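Local coordinates for protein putative acetamidase/formamidase (Yersinia enterocolitica subsp. palearctica serotype O:3, PDB 5UBU) that probably hydrolyses carbon-nitrogen bonds, other than peptide bonds, in linear amides, at residues V47-P52 with P90-G95; G53-V58 with I240-V245; K98-A103 with V245-N250; E262-I267 with I285-A290. All coordinates share one frame; numbering follows the deposited sequence.

Contact 1. Residues V47-P52 with P90-G95; sequences VLTIEP and PIMING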
loop_
_atom_site.group_PDB
_atom_site.type_symbol
_atom_site.label_atom_id
_atom_site.label_comp_id
_atom_site.label_asym_id
_atom_site.label_seq_id
_atom_site.Cartn_x
_atom_site.Cartn_y
_atom_site.Cartn_z
ATOM N N VAL B 47 25.308 28.572 6.582
ATOM C CA VAL B 47 26.739 28.452 6.278
ATOM C C VAL B 47 27.181 29.358 5.135
ATOM O O VAL B 47 28.382 29.613 4.976
ATOM C CB VAL B 47 27.142 27.007 5.913
ATOM C CG1 VAL B 47 26.711 26.055 7.030
ATOM C CG2 VAL B 47 26.568 26.583 4.557
ATOM N N LEU B 48 26.218 29.828 4.342
ATOM C CA LEU B 48 26.500 30.678 3.195
ATOM C C LEU B 48 25.262 31.447 2.751
ATOM O O LEU B 48 24.153 30.920 2.806
ATOM C CB LEU B 48 26.965 29.798 2.027
ATOM C CG LEU B 48 27.240 30.462 0.672
ATOM C CD1 LEU B 48 28.386 31.468 0.765
ATOM C CD2 LEU B 48 27.532 29.377 -0.354
ATOM N N THR B 49 25.460 32.688 2.309
ATOM C CA THR B 49 24.372 33.516 1.800
ATOM C C THR B 49 24.772 33.946 0.397
ATOM O O THR B 49 25.885 34.452 0.194
ATOM C CB THR B 49 24.112 34.746 2.685
ATOM O OG1 THR B 49 23.830 34.321 4.027
ATOM C CG2 THR B 49 22.932 35.560 2.147
ATOM N N ILE B 50 23.880 33.731 -0.569
ATOM C CA ILE B 50 24.158 34.069 -1.964
ATOM C C ILE B 50 23.060 34.908 -2.612
ATOM O O ILE B 50 21.947 35.024 -2.090
ATOM C CB ILE B 50 24.328 32.780 -2.817
ATOM C CG1 ILE B 50 23.016 31.998 -2.905
ATOM C CG2 ILE B 50 25.428 31.888 -2.247
ATOM C CD1 ILE B 50 23.114 30.769 -3.781
ATOM N N GLU B 51 23.392 35.487 -3.763
ATOM C CA GLU B 51 22.447 36.263 -4.558
ATOM C C GLU B 51 21.847 35.317 -5.609
ATOM O O GLU B 51 22.524 34.381 -6.057
ATOM C CB GLU B 51 23.158 37.424 -5.255
ATOM C CG GLU B 51 23.671 38.508 -4.315
ATOM C CD GLU B 51 22.561 39.319 -3.685
ATOM O OE1 GLU B 51 21.413 39.292 -4.183
ATOM O OE2 GLU B 51 22.827 40.028 -2.695
ATOM N N PRO B 52 20.569 35.530 -5.984
ATOM C CA PRO B 52 20.011 34.673 -7.023
ATOM C C PRO B 52 20.846 34.818 -8.295
ATOM O O PRO B 52 21.161 35.938 -8.702
ATOM C CB PRO B 52 18.598 35.233 -7.227
ATOM C CG PRO B 52 18.257 35.894 -5.951
ATOM C CD PRO B 52 19.555 36.449 -5.434
ATOM N N PRO B 90 22.618 24.975 5.626
ATOM C CA PRO B 90 21.754 25.631 4.658
ATOM C C PRO B 90 22.363 26.840 3.952
ATOM O O PRO B 90 23.091 27.622 4.566
ATOM C CB PRO B 90 20.571 26.099 5.509
ATOM C CG PRO B 90 21.121 26.277 6.868
ATOM C CD PRO B 90 22.266 25.320 7.011
ATOM N N ILE B 91 22.056 26.965 2.664
ATOM C CA ILE B 91 22.492 28.080 1.839
ATOM C C ILE B 91 21.316 29.051 1.794
ATOM O O ILE B 91 20.186 28.628 1.574
ATOM C CB ILE B 91 22.853 27.615 0.418
ATOM C CG1 ILE B 91 23.987 26.586 0.484
ATOM C CG2 ILE B 91 23.249 28.803 -0.459
ATOM C CD1 ILE B 91 24.427 26.027 -0.852
HETATM N N MSE B 92 21.574 30.339 1.999
HETATM C CA MSE B 92 20.506 31.353 1.983
HETATM C C MSE B 92 20.495 32.112 0.689
HETATM O O MSE B 92 21.545 32.530 0.207
HETATM C CB MSE B 92 20.704 32.358 3.113
HETATM C CG MSE B 92 20.985 31.690 4.460
HETATM SE SE MSE B 92 19.397 30.718 5.116
HETATM C CE MSE B 92 18.358 32.223 5.872
ATOM N N ILE B 93 19.312 32.273 0.101
ATOM C CA ILE B 93 19.172 33.015 -1.146
ATOM C C ILE B 93 18.519 34.348 -0.783
ATOM O O ILE B 93 17.422 34.378 -0.220
ATOM C CB ILE B 93 18.350 32.263 -2.221
ATOM C CG1 ILE B 93 19.033 30.944 -2.635
ATOM C CG2 ILE B 93 18.189 33.129 -3.462
ATOM C CD1 ILE B 93 19.037 29.849 -1.593
ATOM N N ASN B 94 19.209 35.438 -1.104
ATOM C CA ASN B 94 18.745 36.785 -0.812
ATOM C C ASN B 94 17.420 37.094 -1.516
ATOM O O ASN B 94 17.340 37.055 -2.744
ATOM C CB ASN B 94 19.822 37.805 -1.242
ATOM C CG ASN B 94 19.499 39.224 -0.802
ATOM O OD1 ASN B 94 18.546 39.462 -0.077
ATOM N ND2 ASN B 94 20.307 40.171 -1.230
ATOM N N GLY B 95 16.398 37.408 -0.715
ATOM C CA GLY B 95 15.060 37.738 -1.218
ATOM C C GLY B 95 14.045 36.604 -1.185
ATOM O O GLY B 95 12.847 36.850 -1.317
#

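Contact 2. Residues G53-V58 with I240-V245; sequences GDRVIV and ITTIKV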
loop_
_atom_site.group_PDB
_atom_site.type_symbol
_atom_site.label_atom_id
_atom_site.label_comp_id
_atom_site.label_asym_id
_atom_site.label_seq_id
_atom_site.Cartn_x
_atom_site.Cartn_y
_atom_site.Cartn_z
ATOM N N GLY B 53 21.229 33.691 -8.880
ATOM C CA GLY B 53 22.049 33.691 -10.093
ATOM C C GLY B 53 23.481 33.262 -9.815
ATOM O O GLY B 53 24.193 32.912 -10.730
ATOM N N ASP B 54 23.897 33.320 -8.549
ATOM C CA ASP B 54 25.250 32.911 -8.149
ATOM C C ASP B 54 25.485 31.412 -8.315
ATOM O O ASP B 54 24.548 30.621 -8.359
ATOM C CB ASP B 54 25.538 33.263 -6.675
ATOM C CG ASP B 54 25.797 34.735 -6.439
ATOM O OD1 ASP B 54 25.856 35.526 -7.406
ATOM O OD2 ASP B 54 25.969 35.101 -5.255
ATOM N N ARG B 55 26.760 31.051 -8.399
ATOM C CA ARG B 55 27.194 29.669 -8.526
ATOM C C ARG B 55 27.806 29.217 -7.203
ATOM O O ARG B 55 28.372 30.032 -6.466
ATOM C CB ARG B 55 28.201 29.528 -9.675
ATOM C CG ARG B 55 27.542 29.635 -11.039
ATOM C CD ARG B 55 28.498 29.805 -12.201
ATOM N NE ARG B 55 29.273 28.579 -12.385
ATOM C CZ ARG B 55 30.576 28.436 -12.137
ATOM N NH1 ARG B 55 31.157 27.262 -12.352
ATOM N NH2 ARG B 55 31.324 29.461 -11.735
ATOM N N VAL B 56 27.659 27.932 -6.888
ATOM C CA VAL B 56 28.222 27.362 -5.668
ATOM C C VAL B 56 28.916 26.050 -6.022
ATOM O O VAL B 56 28.331 25.198 -6.681
ATOM C CB VAL B 56 27.154 27.092 -4.589
ATOM C CG1 VAL B 56 27.798 26.552 -3.313
ATOM C CG2 VAL B 56 26.388 28.362 -4.275
ATOM N N ILE B 57 30.169 25.912 -5.599
ATOM C CA ILE B 57 30.958 24.713 -5.823
ATOM C C ILE B 57 30.952 23.991 -4.481
ATOM O O ILE B 57 31.645 24.402 -3.546
ATOM C CB ILE B 57 32.401 25.052 -6.252
ATOM C CG1 ILE B 57 32.388 25.920 -7.522
ATOM C CG2 ILE B 57 33.205 23.765 -6.456
ATOM C CD1 ILE B 57 33.766 26.366 -7.989
ATOM N N VAL B 58 30.173 22.919 -4.391
ATOM C CA VAL B 58 30.031 22.164 -3.148
ATOM C C VAL B 58 30.916 20.918 -3.060
ATOM O O VAL B 58 30.896 20.084 -3.954
ATOM C CB VAL B 58 28.574 21.682 -2.969
ATOM C CG1 VAL B 58 28.399 21.045 -1.595
ATOM C CG2 VAL B 58 27.602 22.839 -3.122
ATOM N N ILE B 240 32.472 16.982 -6.138
ATOM C CA ILE B 240 32.650 18.407 -6.334
ATOM C C ILE B 240 31.469 18.728 -7.238
ATOM O O ILE B 240 31.548 18.564 -8.458
ATOM C CB ILE B 240 33.981 18.773 -7.023
ATOM C CG1 ILE B 240 35.172 18.274 -6.191
ATOM C CG2 ILE B 240 34.068 20.284 -7.219
ATOM C CD1 ILE B 240 36.529 18.543 -6.801
ATOM N N THR B 241 30.360 19.128 -6.627
ATOM C CA THR B 241 29.129 19.453 -7.347
ATOM C C THR B 241 29.023 20.952 -7.510
ATOM O O THR B 241 29.021 21.680 -6.520
ATOM C CB THR B 241 27.891 18.934 -6.589
ATOM O OG1 THR B 241 27.964 17.507 -6.482
ATOM C CG2 THR B 241 26.612 19.323 -7.300
ATOM N N THR B 242 28.940 21.403 -8.761
ATOM C CA THR B 242 28.809 22.817 -9.073
ATOM C C THR B 242 27.375 23.095 -9.498
ATOM O O THR B 242 26.871 22.472 -10.430
ATOM C CB THR B 242 29.790 23.252 -10.180
ATOM O OG1 THR B 242 31.131 23.040 -9.734
ATOM C CG2 THR B 242 29.631 24.740 -10.505
ATOM N N ILE B 243 26.732 24.035 -8.810
ATOM C CA ILE B 243 25.344 24.405 -9.090
ATOM C C ILE B 243 25.172 25.903 -9.311
ATOM O O ILE B 243 26.021 26.704 -8.902
ATOM C CB ILE B 243 24.410 23.987 -7.927
ATOM C CG1 ILE B 243 24.805 24.681 -6.614
ATOM C CG2 ILE B 243 24.439 22.481 -7.739
ATOM C CD1 ILE B 243 23.918 24.335 -5.440
ATOM N N LYS B 244 24.077 26.264 -9.981
ATOM C CA LYS B 244 23.720 27.663 -10.218
ATOM C C LYS B 244 22.332 27.745 -9.575
ATOM O O LYS B 244 21.421 27.010 -9.951
ATOM C CB LYS B 244 23.657 28.006 -11.717
ATOM C CG LYS B 244 23.994 29.446 -12.091
ATOM C CD LYS B 244 23.229 30.021 -13.280
ATOM C CE LYS B 244 23.883 31.279 -13.851
ATOM N NZ LYS B 244 22.924 32.107 -14.633
ATOM N N VAL B 245 22.184 28.613 -8.587
ATOM C CA VAL B 245 20.930 28.757 -7.858
ATOM C C VAL B 245 20.285 30.090 -8.200
ATOM O O VAL B 245 20.943 31.128 -8.115
ATOM C CB VAL B 245 21.194 28.689 -6.340
ATOM C CG1 VAL B 245 19.890 28.798 -5.548
ATOM C CG2 VAL B 245 21.939 27.401 -5.995
#

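Contact 3. Residues K98-A103 with V245-N250; sequences KGDVIA and VDLIKN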
loop_
_atom_site.group_PDB
_atom_site.type_symbol
_atom_site.label_atom_id
_atom_site.label_comp_id
_atom_site.label_asym_id
_atom_site.label_seq_id
_atom_site.Cartn_x
_atom_site.Cartn_y
_atom_site.Cartn_z
ATOM N N LYS B 98 8.433 32.605 1.543
ATOM C CA LYS B 98 7.378 31.624 1.310
ATOM C C LYS B 98 6.533 32.016 0.106
ATOM O O LYS B 98 6.088 33.154 -0.001
ATOM C CB LYS B 98 6.519 31.462 2.558
ATOM C CG LYS B 98 5.393 30.462 2.426
ATOM C CD LYS B 98 4.715 30.295 3.801
ATOM C CE LYS B 98 3.314 29.702 3.737
ATOM N NZ LYS B 98 3.233 28.475 2.905
ATOM N N GLY B 99 6.339 31.067 -0.802
ATOM C CA GLY B 99 5.578 31.297 -2.024
ATOM C C GLY B 99 6.489 31.347 -3.237
ATOM O O GLY B 99 6.009 31.266 -4.371
ATOM N N ASP B 100 7.798 31.511 -2.995
ATOM C CA ASP B 100 8.802 31.549 -4.065
ATOM C C ASP B 100 9.279 30.139 -4.386
ATOM O O ASP B 100 8.810 29.154 -3.797
ATOM C CB ASP B 100 10.007 32.432 -3.679
ATOM C CG ASP B 100 9.642 33.910 -3.545
ATOM O OD1 ASP B 100 8.541 34.297 -3.991
ATOM O OD2 ASP B 100 10.471 34.691 -3.017
ATOM N N VAL B 101 10.201 30.056 -5.340
ATOM C CA VAL B 101 10.770 28.792 -5.764
ATOM C C VAL B 101 12.262 28.949 -6.001
ATOM O O VAL B 101 12.696 29.928 -6.618
ATOM C CB VAL B 101 10.116 28.303 -7.070
ATOM C CG1 VAL B 101 10.835 27.089 -7.631
ATOM C CG2 VAL B 101 8.650 27.979 -6.836
ATOM N N ILE B 102 13.042 27.992 -5.499
ATOM C CA ILE B 102 14.477 27.989 -5.707
ATOM C C ILE B 102 14.727 27.105 -6.917
ATOM O O ILE B 102 14.262 25.971 -6.958
ATOM C CB ILE B 102 15.234 27.378 -4.519
ATOM C CG1 ILE B 102 14.971 28.162 -3.235
ATOM C CG2 ILE B 102 16.732 27.316 -4.811
ATOM C CD1 ILE B 102 15.432 29.611 -3.268
ATOM N N ALA B 103 15.445 27.629 -7.905
ATOM C CA ALA B 103 15.790 26.867 -9.097
ATOM C C ALA B 103 17.240 26.448 -8.924
ATOM O O ALA B 103 18.106 27.298 -8.739
ATOM C CB ALA B 103 15.618 27.713 -10.349
ATOM N N VAL B 245 22.184 28.613 -8.587
ATOM C CA VAL B 245 20.930 28.757 -7.858
ATOM C C VAL B 245 20.285 30.090 -8.200
ATOM O O VAL B 245 20.943 31.128 -8.115
ATOM C CB VAL B 245 21.194 28.689 -6.340
ATOM C CG1 VAL B 245 19.890 28.798 -5.548
ATOM C CG2 VAL B 245 21.939 27.401 -5.995
ATOM N N ASP B 246 19.010 30.069 -8.589
ATOM C CA ASP B 246 18.313 31.302 -8.930
ATOM C C ASP B 246 16.974 31.280 -8.177
ATOM O O ASP B 246 16.652 30.294 -7.497
ATOM C CB ASP B 246 18.172 31.451 -10.449
ATOM C CG ASP B 246 18.030 32.934 -10.905
ATOM O OD1 ASP B 246 17.486 33.777 -10.153
ATOM O OD2 ASP B 246 18.468 33.253 -12.046
ATOM N N LEU B 247 16.221 32.379 -8.266
ATOM C CA LEU B 247 14.969 32.524 -7.544
ATOM C C LEU B 247 13.832 32.985 -8.439
ATOM O O LEU B 247 13.975 33.963 -9.170
ATOM C CB LEU B 247 15.175 33.565 -6.447
ATOM C CG LEU B 247 14.024 33.896 -5.497
ATOM C CD1 LEU B 247 13.685 32.691 -4.642
ATOM C CD2 LEU B 247 14.406 35.069 -4.623
ATOM N N ILE B 248 12.707 32.269 -8.371
ATOM C CA ILE B 248 11.498 32.597 -9.127
ATOM C C ILE B 248 10.499 33.089 -8.091
ATOM O O ILE B 248 10.172 32.386 -7.142
ATOM C CB ILE B 248 10.935 31.390 -9.909
ATOM C CG1 ILE B 248 11.935 30.934 -10.980
ATOM C CG2 ILE B 248 9.611 31.768 -10.567
ATOM C CD1 ILE B 248 11.630 29.574 -11.568
ATOM N N LYS B 249 10.016 34.305 -8.282
ATOM C CA LYS B 249 9.101 34.921 -7.337
ATOM C C LYS B 249 7.651 34.530 -7.526
ATOM O O LYS B 249 7.168 34.416 -8.648
ATOM C CB LYS B 249 9.194 36.447 -7.445
ATOM C CG LYS B 249 10.586 37.036 -7.223
ATOM C CD LYS B 249 11.161 36.824 -5.826
ATOM C CE LYS B 249 10.369 37.558 -4.746
ATOM N NZ LYS B 249 10.990 37.413 -3.408
ATOM N N ASN B 250 6.977 34.309 -6.401
ATOM C CA ASN B 250 5.549 34.027 -6.349
ATOM C C ASN B 250 5.046 32.980 -7.363
ATOM O O ASN B 250 4.244 33.282 -8.240
ATOM C CB ASN B 250 4.822 35.378 -6.523
ATOM C CG ASN B 250 3.355 35.324 -6.161
ATOM O OD1 ASN B 250 2.927 34.521 -5.325
ATOM N ND2 ASN B 250 2.579 36.214 -6.763
#

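Contact 4. Residues E262-I267 with I285-A290; sequences ETIMSI and IYWLVA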
loop_
_atom_site.group_PDB
_atom_site.type_symbol
_atom_site.label_atom_id
_atom_site.label_comp_id
_atom_site.label_asym_id
_atom_site.label_seq_id
_atom_site.Cartn_x
_atom_site.Cartn_y
_atom_site.Cartn_z
ATOM N N GLU B 262 15.006 17.579 -22.578
ATOM C CA GLU B 262 13.868 16.925 -23.228
ATOM C C GLU B 262 12.529 16.866 -22.487
ATOM O O GLU B 262 11.501 16.721 -23.143
ATOM C CB GLU B 262 14.277 15.513 -23.685
ATOM C CG GLU B 262 15.435 15.526 -24.694
ATOM C CD GLU B 262 15.651 14.219 -25.449
ATOM O OE1 GLU B 262 14.969 13.183 -25.209
ATOM O OE2 GLU B 262 16.535 14.239 -26.331
ATOM N N THR B 263 12.509 16.993 -21.163
ATOM C CA THR B 263 11.233 16.884 -20.421
ATOM C C THR B 263 11.050 17.808 -19.223
ATOM O O THR B 263 11.965 18.509 -18.803
ATOM C CB THR B 263 11.088 15.457 -19.802
ATOM O OG1 THR B 263 12.010 15.301 -18.715
ATOM C CG2 THR B 263 11.333 14.365 -20.831
ATOM N N ILE B 264 9.825 17.783 -18.703
ATOM C CA ILE B 264 9.454 18.468 -17.472
ATOM C C ILE B 264 8.966 17.296 -16.605
ATOM O O ILE B 264 8.500 16.287 -17.143
ATOM C CB ILE B 264 8.367 19.560 -17.640
ATOM C CG1 ILE B 264 7.010 18.970 -18.024
ATOM C CG2 ILE B 264 8.821 20.601 -18.648
ATOM C CD1 ILE B 264 5.905 19.992 -18.055
HETATM N N MSE B 265 9.074 17.421 -15.283
HETATM C CA MSE B 265 8.670 16.346 -14.392
HETATM C C MSE B 265 8.199 16.823 -13.058
HETATM O O MSE B 265 8.748 17.767 -12.512
HETATM C CB MSE B 265 9.917 15.467 -14.203
HETATM C CG MSE B 265 9.745 14.272 -13.244
HETATM SE SE MSE B 265 11.500 13.596 -12.599
HETATM C CE MSE B 265 11.944 12.598 -14.223
ATOM N N SER B 266 7.156 16.181 -12.537
ATOM C CA SER B 266 6.629 16.478 -11.206
ATOM C C SER B 266 7.092 15.323 -10.329
ATOM O O SER B 266 6.899 14.155 -10.682
ATOM C CB SER B 266 5.114 16.583 -11.207
ATOM O OG SER B 266 4.681 17.735 -11.903
ATOM N N ILE B 267 7.691 15.647 -9.187
ATOM C CA ILE B 267 8.237 14.639 -8.280
ATOM C C ILE B 267 7.430 14.499 -7.000
ATOM O O ILE B 267 7.440 15.384 -6.163
ATOM C CB ILE B 267 9.696 14.990 -7.929
ATOM C CG1 ILE B 267 10.521 15.126 -9.221
ATOM C CG2 ILE B 267 10.298 13.934 -7.004
ATOM C CD1 ILE B 267 11.934 15.631 -9.023
ATOM N N ILE B 285 -0.473 17.301 -14.100
ATOM C CA ILE B 285 -1.730 17.757 -14.709
ATOM C C ILE B 285 -2.032 19.198 -14.300
ATOM O O ILE B 285 -2.422 20.005 -15.137
ATOM C CB ILE B 285 -2.910 16.824 -14.356
ATOM C CG1 ILE B 285 -2.704 15.468 -15.037
ATOM C CG2 ILE B 285 -4.232 17.412 -14.836
ATOM C CD1 ILE B 285 -3.686 14.400 -14.610
ATOM N N TYR B 286 -1.847 19.526 -13.023
ATOM C CA TYR B 286 -2.106 20.894 -12.586
ATOM C C TYR B 286 -1.107 21.888 -13.208
ATOM O O TYR B 286 -1.449 23.052 -13.477
ATOM C CB TYR B 286 -2.112 21.042 -11.065
ATOM C CG TYR B 286 -3.221 20.324 -10.323
ATOM C CD1 TYR B 286 -4.464 20.061 -10.918
ATOM C CD2 TYR B 286 -3.092 20.060 -8.961
ATOM C CE1 TYR B 286 -5.481 19.437 -10.201
ATOM C CE2 TYR B 286 -4.118 19.465 -8.243
ATOM C CZ TYR B 286 -5.310 19.160 -8.864
ATOM O OH TYR B 286 -6.321 18.562 -8.145
ATOM N N TRP B 287 0.113 21.409 -13.435
ATOM C CA TRP B 287 1.166 22.212 -14.036
ATOM C C TRP B 287 0.832 22.481 -15.502
ATOM O O TRP B 287 0.957 23.618 -15.974
ATOM C CB TRP B 287 2.514 21.500 -13.851
ATOM C CG TRP B 287 3.737 22.245 -14.284
ATOM C CD1 TRP B 287 3.853 23.588 -14.530
ATOM C CD2 TRP B 287 5.070 21.731 -14.291
ATOM N NE1 TRP B 287 5.152 23.909 -14.814
ATOM C CE2 TRP B 287 5.925 22.792 -14.657
ATOM C CE3 TRP B 287 5.620 20.461 -14.069
ATOM C CZ2 TRP B 287 7.299 22.626 -14.811
ATOM C CZ3 TRP B 287 6.988 20.293 -14.219
ATOM C CH2 TRP B 287 7.813 21.375 -14.583
ATOM N N LEU B 288 0.364 21.449 -16.205
ATOM C CA LEU B 288 -0.016 21.578 -17.611
ATOM C C LEU B 288 -1.199 22.538 -17.790
ATOM O O LEU B 288 -1.240 23.293 -18.763
ATOM C CB LEU B 288 -0.334 20.205 -18.211
ATOM C CG LEU B 288 0.843 19.228 -18.284
ATOM C CD1 LEU B 288 0.384 17.842 -18.693
ATOM C CD2 LEU B 288 1.922 19.732 -19.227
ATOM N N VAL B 289 -2.145 22.516 -16.849
ATOM C CA VAL B 289 -3.315 23.400 -16.909
ATOM C C VAL B 289 -2.949 24.858 -16.600
ATOM O O VAL B 289 -3.413 25.781 -17.264
ATOM C CB VAL B 289 -4.431 22.924 -15.940
ATOM C CG1 VAL B 289 -5.544 23.959 -15.798
ATOM C CG2 VAL B 289 -5.004 21.596 -16.403
ATOM N N ALA B 290 -2.099 25.047 -15.602
ATOM C CA ALA B 290 -1.697 26.383 -15.159
ATOM C C ALA B 290 -0.773 27.133 -16.114
ATOM O O ALA B 290 -1.046 28.271 -16.461
ATOM C CB ALA B 290 -1.048 26.297 -13.779
#

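Contact 1. Residues V47-P52 with P90-G95
The flat ends of Glu51 and Asn94 lie side by side and point the same way, with the carboxylate turned 64° from the carboxamide. Asn94 ND2 gives a hydrogen bond of 2.9 Å to Glu51 OE2. The acceptor sits almost in the amide plane, whereas the donor reaches the syn side of OE2 from 29° outside the carboxylate plane. Glu51 sets out away from the neighbouring strand, and a bend at chi2 (-70°) swings its CD back beside Asn94. The ring of Pro52 follows: its CG lies 3.5 Å from Asn94 O and 3.7 Å from Ile93 CG2.

The two backbones run parallel and are laced by four bonds, from Val47 N to Pro90 O, Met92 N to Leu48 O, Ile50 N to Met92 O and Asn94 N to Ile50 O. Thr49 and Met92, a selenomethionine, share one face, with Thr49 OG1 3.8 Å from Met92 CB. The face of Ile50 and Ile93 is apolar. There Ile50 CD1 rests 3.9 Å from Ile91 CG2, and Ile50 CG1 meets Ile93 CG1 at 4.1 Å. That face packs on His26 and Val245 of another sheet, while strand 87-93 is itself paired with strand 214-222, by backbone bonding between Ile91 and Leu216. This illustrates a parallel strand pair whose apolar face is buried by the layering of two beta sheets face to face.

Contact 2. Residues G53-V58 with I240-V245
Ile57 and Ile240 stand side by side and point the same way, on one face of an antiparallel strand pair within the large mixed sheet. Their CG2 methyls touch at 3.7 Å. Thr242 runs in the same direction as Ile57, placing its OG1 3.8 Å from Ile57 CG1. Further along this face the long side chains slant across one another. Arg55 crosses Lys244, CG against CG at 3.7 Å, and then crosses Thr242, whose CG2 lies 3.5 Å from Arg55 NH1 and obliquely to the guanidinium. A bend at chi3 (68°) sets the position of Arg55 NE, which forms a salt bridge with Glu107 on strand 101-111. Asp54 turns away from the pair and is held by Arg21.

The other face is apolar apart from Thr241, whose hydroxyl bonds to Ser239. Ile243 holds CG1 between its backbone N and carbonyl carbon (chi1 61°), and this atom lies 3.9 Å from Val56 CB. Val56 and Ile243 also form a hydrogen-bonded pair, as do Val58 and Thr241, each joined by two backbone bonds. Beyond Val58, Thr241 and Ile243 lies Ile218 of the second sheet, so this face belongs to the layer between the sheets. Past the last bridge, Arg55 with Lys244, Gly53 (phi 107°) in the turn before the strand donates from its N to Val245 O at 2.7 Å.

Contact 3. Residues K98-A103 with V245-N250
Asp100 joins the ends of two antiparallel neighbours in the large mixed sheet by dividing its carboxylate between Lys249 and Asn250. Lys249 NZ forms a salt bridge with Asp100 OD2 at 2.8 Å, coming from the syn side but 21° out of the carboxylate plane. Lys249 itself starts away from the other strand, but successive bends at chi2 and chi3 bring it back to the aspartate. OD2 also accepts a bond from Glu97 N, so this largely buried charge has two donors on one oxygen.

Backbone bonds form a second group. Val101 with Ile248, and Ala103 with Asp246, are hydrogen-bonded pairs, each closed by two bonds. Ala103 N approaches Asp246 O from above the carbonyl plane, 41° out of it.

Apolar contact lies mainly on the face of Ile102 and Leu247, a non-hydrogen-bonded pair whose CD1 atoms meet at 3.8 Å. Ile102 CG2 touches Val245 CG1 at 3.6 Å, and Ile93 of the second sheet packs against both residues. On the reverse face, helix 11-15 covers Ala103 and Ile248.

Where the strands give way to loops, the other carboxylate oxygen takes over: Asn250 N donates almost straight to Asp100 OD1 at 2.9 Å, on its anti side but 32° out of the carboxylate plane.

Contact 4. Residues E262-I267 with I285-A290
Ile264 and Trp287 reach toward each other tip to tip between a strand and a helix, and their meeting carries most of the contact. The leading interaction is CH-pi. Ile264 CD1 sits over the six-membered ring of the indole, 4.0 Å from its centroid and only 10° off the ring normal. The isoleucine takes a chi1 of 67°, which puts CG1 between its backbone N and carbonyl carbon, the crowded position, and Ile264 CG1 lies 4.0 Å from Trp287 CZ3. Trp287 has CG anti to its backbone N (chi1 -174°), on the side of the helix that faces the strand.

Simple apolar packing adds to this. Ile264 CB lies 3.6 Å from Trp287 CH2, and Leu288, from the next position on the helix, brings its CD2 to 4.2 Å from Ile264 CD1.

Polar atoms gather near the ring plane without hydrogen bonding to it. At the edge, Met265 O is 3.5 Å from Trp287 CZ3 and Ser266 OG is 3.6 Å from Trp287 CE3. The buried serine hydroxyl is hydrogen-bonded to Asp283 of helix 273-291, one turn before Trp287. Arg257, on the neighbouring strand, makes a cation-pi interaction with the indole.

Ile285 points away from the strand and packs against Leu138 of the second subunit and Leu129 of the third. Helix 273-291 therefore has one side on its own sheet and another at a subunit interface. The axes of strand 263-267 and helix 285-290 approach to 9.5 Å, forming a helix-on-sheet layer in which a tryptophan bridges the spacing between the two.

Contacts 1, 2 and 3 form one cluster, with contact 1 centred 11 Å from contact 2 and 12 Å from contact 3. Strand 239-248 serves both contacts 2 and 3, and Val245 is common to them. The same valine ties in contact 1, since its CG1 lies 3.7 Å from Ile93 CG1, across the layer between the two sheets. Contact 4 stands apart on the same large sheet, its nearest atoms about 9 Å from contact 3. The sodium ions, bound by Asn193, Asp195, Asp220, His222 and Glu236, lie toward the second sheet: Asp220 and His222 belong to strand 214-222, which pairs with strand 87-93 of contact 1. The side chain of Thr241 in contact 2 is about 12 Å from a sodium.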